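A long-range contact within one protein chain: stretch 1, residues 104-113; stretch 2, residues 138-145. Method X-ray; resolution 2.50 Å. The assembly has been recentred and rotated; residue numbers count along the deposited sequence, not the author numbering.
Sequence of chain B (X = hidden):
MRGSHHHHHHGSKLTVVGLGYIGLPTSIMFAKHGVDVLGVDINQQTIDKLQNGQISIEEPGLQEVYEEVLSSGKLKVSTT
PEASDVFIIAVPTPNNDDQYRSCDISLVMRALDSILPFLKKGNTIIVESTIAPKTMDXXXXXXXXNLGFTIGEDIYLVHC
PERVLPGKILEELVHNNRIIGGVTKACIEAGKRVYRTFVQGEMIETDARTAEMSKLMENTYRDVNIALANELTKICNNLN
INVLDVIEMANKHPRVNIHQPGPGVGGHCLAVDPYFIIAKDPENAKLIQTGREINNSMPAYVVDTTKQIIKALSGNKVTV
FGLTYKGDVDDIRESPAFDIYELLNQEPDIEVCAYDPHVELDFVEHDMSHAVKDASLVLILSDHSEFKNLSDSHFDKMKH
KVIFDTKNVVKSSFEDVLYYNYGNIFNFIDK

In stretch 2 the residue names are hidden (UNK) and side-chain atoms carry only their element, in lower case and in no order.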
# COMPACT_ATOMS: atom_id res chain seq x y z
N ASP B 104 16.59 -15.61 6.53
CA ASP B 104 17.61 -16.64 6.52
C ASP B 104 17.03 -17.89 7.22
O ASP B 104 16.74 -17.83 8.42
CB ASP B 104 18.90 -16.13 7.18
CG ASP B 104 20.06 -17.10 7.20
OD1 ASP B 104 20.96 -16.94 8.05
OD2 ASP B 104 20.05 -18.04 6.37
N ILE B 105 16.82 -19.00 6.46
CA ILE B 105 16.27 -20.26 6.98
C ILE B 105 17.32 -21.22 7.57
O ILE B 105 16.97 -22.34 7.93
CB ILE B 105 15.36 -20.98 5.97
CG1 ILE B 105 16.14 -21.44 4.72
CG2 ILE B 105 14.02 -20.27 5.72
CD1 ILE B 105 15.64 -22.69 4.04
N SER B 106 18.59 -20.79 7.62
CA SER B 106 19.73 -21.59 8.09
C SER B 106 19.60 -22.13 9.51
O SER B 106 19.94 -23.28 9.72
CB SER B 106 21.03 -20.81 7.95
OG SER B 106 21.21 -20.45 6.59
N LEU B 107 19.10 -21.32 10.47
CA LEU B 107 18.95 -21.79 11.86
C LEU B 107 17.81 -22.78 11.99
O LEU B 107 17.87 -23.69 12.81
CB LEU B 107 18.86 -20.65 12.89
CG LEU B 107 19.85 -19.47 12.75
CD1 LEU B 107 19.74 -18.55 13.93
CD2 LEU B 107 21.27 -19.92 12.70
N VAL B 108 16.78 -22.62 11.13
CA VAL B 108 15.62 -23.51 11.04
C VAL B 108 16.06 -24.88 10.47
O VAL B 108 15.57 -25.91 10.91
CB VAL B 108 14.51 -22.87 10.17
CG1 VAL B 108 13.28 -23.77 10.11
CG2 VAL B 108 14.14 -21.49 10.67
N MET B 109 16.95 -24.88 9.49
CA MET B 109 17.46 -26.09 8.88
C MET B 109 18.46 -26.80 9.81
O MET B 109 18.39 -28.02 9.96
CB MET B 109 17.99 -25.82 7.47
CG MET B 109 16.91 -25.37 6.48
SD MET B 109 15.45 -26.44 6.42
CE MET B 109 14.25 -25.31 6.39
N ARG B 110 19.30 -26.02 10.53
CA ARG B 110 20.21 -26.55 11.54
C ARG B 110 19.38 -27.20 12.65
O ARG B 110 19.69 -28.31 13.05
CB ARG B 110 21.07 -25.42 12.13
CG ARG B 110 22.54 -25.54 11.83
CD ARG B 110 23.29 -24.27 12.19
NE ARG B 110 23.40 -23.36 11.05
CZ ARG B 110 23.81 -22.09 11.14
NH1 ARG B 110 24.14 -21.58 12.32
NH2 ARG B 110 23.89 -21.34 10.06
N ALA B 111 18.30 -26.50 13.11
CA ALA B 111 17.36 -26.98 14.11
C ALA B 111 16.60 -28.21 13.62
O ALA B 111 16.29 -29.09 14.43
CB ALA B 111 16.38 -25.89 14.49
N LEU B 112 16.30 -28.28 12.30
CA LEU B 112 15.64 -29.44 11.71
C LEU B 112 16.57 -30.66 11.80
O LEU B 112 16.12 -31.73 12.21
CB LEU B 112 15.13 -29.20 10.28
CG LEU B 112 14.28 -30.34 9.63
CD1 LEU B 112 13.00 -30.65 10.43
CD2 LEU B 112 13.95 -30.03 8.17
N ASP B 113 17.88 -30.47 11.51
CA ASP B 113 18.89 -31.54 11.58
C ASP B 113 19.13 -32.10 12.99
O ASP B 113 19.53 -33.27 13.10
CB ASP B 113 20.22 -31.12 10.94
CG ASP B 113 20.20 -30.96 9.44
OD1 ASP B 113 20.94 -30.11 8.93
OD2 ASP B 113 19.43 -31.70 8.78
N UNK B 138 9.43 -27.37 -0.27
CA UNK B 138 10.68 -27.56 -1.03
C UNK B 138 11.95 -27.80 -0.23
O UNK B 138 12.96 -28.21 -0.82
o UNK B 138 8.87 -26.99 -3.14
o UNK B 138 9.90 -25.13 -3.78
c UNK B 138 9.81 -26.15 -3.05
c UNK B 138 10.90 -26.40 -2.03
N UNK B 139 11.94 -27.50 1.09
CA UNK B 139 13.12 -27.62 1.94
C UNK B 139 12.94 -28.57 3.12
O UNK B 139 13.84 -29.36 3.39
c UNK B 139 13.31 -24.68 0.48
c UNK B 139 13.59 -26.25 2.44
c UNK B 139 15.50 -24.97 1.39
c UNK B 139 16.01 -24.07 0.45
c UNK B 139 14.15 -25.31 1.40
c UNK B 139 15.17 -23.49 -0.47
c UNK B 139 13.82 -23.79 -0.46
N UNK B 140 11.80 -28.48 3.83
CA UNK B 140 11.53 -29.34 4.99
C UNK B 140 11.11 -30.74 4.51
O UNK B 140 11.76 -31.72 4.88
c UNK B 140 10.24 -29.60 7.18
c UNK B 140 11.10 -27.36 6.53
c UNK B 140 10.54 -28.68 6.01
N UNK B 141 10.08 -30.81 3.64
CA UNK B 141 9.54 -32.05 3.06
C UNK B 141 10.62 -32.97 2.41
O UNK B 141 10.71 -34.12 2.83
n UNK B 141 5.45 -32.76 -1.58
c UNK B 141 8.36 -31.73 2.13
c UNK B 141 6.17 -33.39 -0.45
c UNK B 141 7.56 -32.90 1.59
c UNK B 141 6.54 -32.37 0.58
N UNK B 142 11.49 -32.48 1.48
CA UNK B 142 12.54 -33.36 0.90
C UNK B 142 13.52 -33.98 1.89
O UNK B 142 13.96 -35.11 1.69
c UNK B 142 13.29 -32.43 -0.05
c UNK B 142 12.28 -31.41 -0.41
c UNK B 142 11.55 -31.15 0.86
N UNK B 143 13.87 -33.25 2.95
CA UNK B 143 14.78 -33.70 4.01
C UNK B 143 14.12 -34.86 4.78
O UNK B 143 14.77 -35.88 5.04
c UNK B 143 16.07 -31.52 4.16
c UNK B 143 15.20 -32.52 4.93
c UNK B 143 15.91 -33.00 6.19
N UNK B 144 12.83 -34.70 5.12
CA UNK B 144 12.08 -35.71 5.85
C UNK B 144 11.81 -36.93 4.98
O UNK B 144 11.97 -38.06 5.44
c UNK B 144 11.65 -33.12 7.89
c UNK B 144 11.16 -34.48 7.89
c UNK B 144 9.75 -36.13 6.68
c UNK B 144 10.82 -35.09 6.51
N UNK B 145 11.44 -36.71 3.71
CA UNK B 145 11.17 -37.80 2.76
C UNK B 145 12.42 -38.61 2.41
O UNK B 145 12.31 -39.78 2.04
c UNK B 145 10.42 -37.29 1.53
o UNK B 145 6.85 -36.98 0.65
c UNK B 145 8.92 -37.18 1.81
c UNK B 145 8.05 -36.62 0.70
o UNK B 145 8.56 -35.80 -0.10

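Position 138 carries four side-chain atoms: two carbons in a row, the second bonded to two oxygens. The side chain comes no nearer to stretch 1 than 8.5 Å, from CB to Ile 105 CD1, so it plays no part in the contact. This short carboxylate is Asp 138.

Position 139 has one carbon followed by a closed ring of six carbons. One ring carbon lies 3.5 Å from Ile 105 CD1, and the CB is 4.1 Å from Met 109 CE. A six-carbon ring without a hydroxyl identifies Phe 139; the ring atom near Ile 105 CD1 is its CD2, and the methyl approaches the ring obliquely.

Position 140 shows three carbons, the first carrying the other two. One branch carbon lies 3.8 Å from Met 109 CE and also 4.2 Å from Leu 112 CD2, while the other is 3.9 Å from Leu 112 CD2. A fork at CB with no further atoms means Val 140; these carbons are CG2 and CG1 respectively.

Position 141 is an unbranched row of four carbons ending in nitrogen. Its CA-to-CB bond points away from stretch 1, and its side chain comes no nearer than 8.4 Å, from CB to Leu 112 CD2. This is Lys 141, with all four chi angles t.

At position 142, three carbons close a ring onto the backbone N, which defines Pro 142. Lacking an N-H, that nitrogen cannot donate to the preceding turn, and the helix is kinked here, after a wider pi-type turn at 138-140.

Position 143 repeats the three-carbon fork, with CB directed toward stretch 1 and one branch carbon 4.1 Å from Leu 112 CD2. It is Val 143, and that carbon is CG1.

Position 144 has four carbons, forked at the first, with one arm two carbons long. The end of that arm reaches 3.8 Å from Leu 112 CD1, although the CA-to-CB bond points sideways. This is Ile 144, the arm ending in CD1.

Position 145 has three carbons, the third bearing two oxygens; its side chain comes no nearer than 10.5 Å, from CB to Leu 112 CD2. It is Glu 145.

The contact is purely apolar: no hydrogen bond crosses it, and 301 Å² are buried over both sides. The helix axes run nearly parallel, 18° apart, and approach to 11.4 Å, a separation bridged by side chains; even the nearest CA atoms, of Met 109 and Val 140, are 7.8 Å apart. Leu 112 has the largest covered area, 73 Å², touching Val 140, Val 143 and Ile 144. Just before helix 106-113, Asp 104 OD2 accepts a weak capping bond from Ser 106 N at 3.4 Å.

Stretch 2 138-145: DFVKPVIE
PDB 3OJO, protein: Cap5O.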